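Local coordinates for protein Bd3460 (Bdellovibrio bacteriovorus, PDB 5CEC) that binds the predatory endopeptidase Bd3459 as an ankyrin-repeat immunity protein, probably shielding the predator from its own enzyme during cell invasion, at residues T166-V171 with A178-L183. Residues are numbered along the deposited sequence; the frame is centred on the assembly and turned at random.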
loop_
_atom_site.group_PDB
_atom_site.type_symbol
_atom_site.label_atom_id
_atom_site.label_comp_id
_atom_site.label_asym_id
_atom_site.label_seq_id
_atom_site.Cartn_x
_atom_site.Cartn_y
_atom_site.Cartn_z
ATOM N N THR B 166 0.063 13.539 27.637
ATOM C CA THR B 166 1.066 12.542 27.309
ATOM C C THR B 166 0.430 11.399 26.530
ATOM O O THR B 166 -0.785 11.366 26.272
ATOM C CB THR B 166 1.675 12.011 28.605
ATOM O OG1 THR B 166 0.617 11.427 29.364
ATOM C CG2 THR B 166 2.323 13.131 29.396
ATOM N N ALA B 167 1.263 10.450 26.135
ATOM C CA ALA B 167 0.795 9.251 25.413
ATOM C C ALA B 167 -0.304 8.510 26.130
ATOM O O ALA B 167 -1.192 7.954 25.490
ATOM C CB ALA B 167 1.954 8.318 25.137
ATOM N N LEU B 168 -0.252 8.507 27.465
ATOM C CA LEU B 168 -1.309 7.856 28.241
ATOM C C LEU B 168 -2.691 8.381 27.881
ATOM O O LEU B 168 -3.650 7.617 27.865
ATOM C CB LEU B 168 -1.033 8.001 29.741
ATOM C CG LEU B 168 -1.900 7.109 30.635
ATOM C CD1 LEU B 168 -1.507 5.642 30.499
ATOM C CD2 LEU B 168 -1.732 7.502 32.084
ATOM N N PHE B 169 -2.791 9.677 27.624
ATOM C CA PHE B 169 -4.072 10.294 27.251
ATOM C C PHE B 169 -4.525 9.833 25.867
ATOM O O PHE B 169 -5.713 9.559 25.641
ATOM C CB PHE B 169 -3.933 11.826 27.241
ATOM C CG PHE B 169 -3.872 12.442 28.598
ATOM C CD1 PHE B 169 -2.755 12.322 29.419
ATOM C CD2 PHE B 169 -4.940 13.170 29.066
ATOM C CE1 PHE B 169 -2.737 12.917 30.652
ATOM C CE2 PHE B 169 -4.929 13.764 30.301
ATOM C CZ PHE B 169 -3.818 13.654 31.099
ATOM N N ALA B 170 -3.596 9.785 24.909
ATOM C CA ALA B 170 -3.958 9.357 23.560
ATOM C C ALA B 170 -4.458 7.926 23.527
ATOM O O ALA B 170 -5.450 7.616 22.887
ATOM C CB ALA B 170 -2.766 9.519 22.632
ATOM N N VAL B 171 -3.743 7.046 24.223
ATOM C CA VAL B 171 -4.131 5.653 24.320
ATOM C C VAL B 171 -5.372 5.482 25.170
ATOM O O VAL B 171 -6.202 4.598 24.898
ATOM C CB VAL B 171 -2.955 4.794 24.805
ATOM C CG1 VAL B 171 -3.363 3.406 25.205
ATOM C CG2 VAL B 171 -1.829 4.836 23.778
ATOM N N ALA B 178 -3.798 -3.149 26.761
ATOM C CA ALA B 178 -2.407 -3.555 26.562
ATOM C C ALA B 178 -1.498 -2.359 26.260
ATOM O O ALA B 178 -0.361 -2.329 26.700
ATOM C CB ALA B 178 -2.301 -4.569 25.460
ATOM N N ASP B 179 -2.004 -1.368 25.530
ATOM C CA ASP B 179 -1.253 -0.144 25.258
ATOM C C ASP B 179 -1.002 0.609 26.565
ATOM O O ASP B 179 0.097 1.148 26.775
ATOM C CB ASP B 179 -2.006 0.819 24.360
ATOM C CG ASP B 179 -2.159 0.380 22.924
ATOM O OD1 ASP B 179 -1.297 -0.364 22.385
ATOM O OD2 ASP B 179 -3.164 0.863 22.320
ATOM N N ILE B 180 -2.026 0.677 27.431
ATOM C CA ILE B 180 -1.869 1.305 28.739
ATOM C C ILE B 180 -0.761 0.596 29.529
ATOM O O ILE B 180 0.116 1.233 30.103
ATOM C CB ILE B 180 -3.211 1.318 29.523
ATOM C CG1 ILE B 180 -4.285 2.158 28.831
ATOM C CG2 ILE B 180 -3.012 1.740 30.974
ATOM C CD1 ILE B 180 -4.087 3.646 28.853
ATOM N N ASP B 181 -0.790 -0.735 29.542
ATOM C CA ASP B 181 0.228 -1.478 30.268
ATOM C C ASP B 181 1.623 -1.202 29.727
ATOM O O ASP B 181 2.547 -1.106 30.510
ATOM C CB ASP B 181 -0.062 -2.989 30.184
ATOM C CG ASP B 181 -1.267 -3.435 31.029
ATOM O OD1 ASP B 181 -1.736 -2.706 31.917
ATOM O OD2 ASP B 181 -1.729 -4.560 30.799
ATOM N N PHE B 182 1.778 -1.130 28.393
ATOM C CA PHE B 182 3.047 -0.771 27.794
ATOM C C PHE B 182 3.542 0.550 28.352
ATOM O O PHE B 182 4.723 0.637 28.759
ATOM C CB PHE B 182 2.945 -0.736 26.248
ATOM C CG PHE B 182 4.123 -0.097 25.563
ATOM C CD1 PHE B 182 5.323 -0.776 25.461
ATOM C CD2 PHE B 182 4.077 1.188 25.065
ATOM C CE1 PHE B 182 6.430 -0.193 24.848
ATOM C CE2 PHE B 182 5.169 1.761 24.447
ATOM C CZ PHE B 182 6.350 1.080 24.345
ATOM N N LEU B 183 2.680 1.557 28.378
ATOM C CA LEU B 183 3.107 2.868 28.831
ATOM C C LEU B 183 3.468 2.868 30.293
ATOM O O LEU B 183 4.462 3.480 30.695
ATOM C CB LEU B 183 2.087 3.940 28.516
ATOM C CG LEU B 183 1.869 4.181 27.009
ATOM C CD1 LEU B 183 0.732 5.178 26.838
ATOM C CD2 LEU B 183 3.114 4.695 26.319
#
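Leu183 turns its CD1 methyl onto Ala167 and Leu168 in the first turn of helix 167-174, in an apolar contact between two antiparallel helices. With CG anti to its own carbonyl carbon (chi1 -65°), CD1 comes within 3.5 Å of Leu168 N and 3.8 Å of Ala167 CB. This methyl therefore rests on backbone as much as on side chain, sitting 3.6 Å from Ala167 C. Val171 CG2 meets the same Leu183 CD1 from one turn further along, at 4.0 Å.

A second cluster forms around the Ile180 tip. Leu168 starts off to one side of the interface, but its CG is anti to the backbone N (chi1 -167°), and its CD1 swings in to 3.7 Å from Ile180 CD1, the two side chains crossing at about a right angle. Val171 CG1 lies 3.7 Å from that same Ile180 CD1, so the two branches of Val171 serve different partners.

No hydrogen bond links the segments. The polar end of Asp179 instead turns back along the chain, where OD2 accepts from Thr176 N in the turn between the helices; Asp179 also packs on Gly348 of the Bd3459 chain.

The segment axes run at 173° with a closest approach of 9.7 Å, matching the helix-turn-helix of an ankyrin repeat, predicted here for residues 163-195. In the stacked array, Ala167 and Leu183 pack on Phe135 of helix 134-141, Phe182 touches helix 143-152, and Leu168 meets Ala200 of helix 200-206.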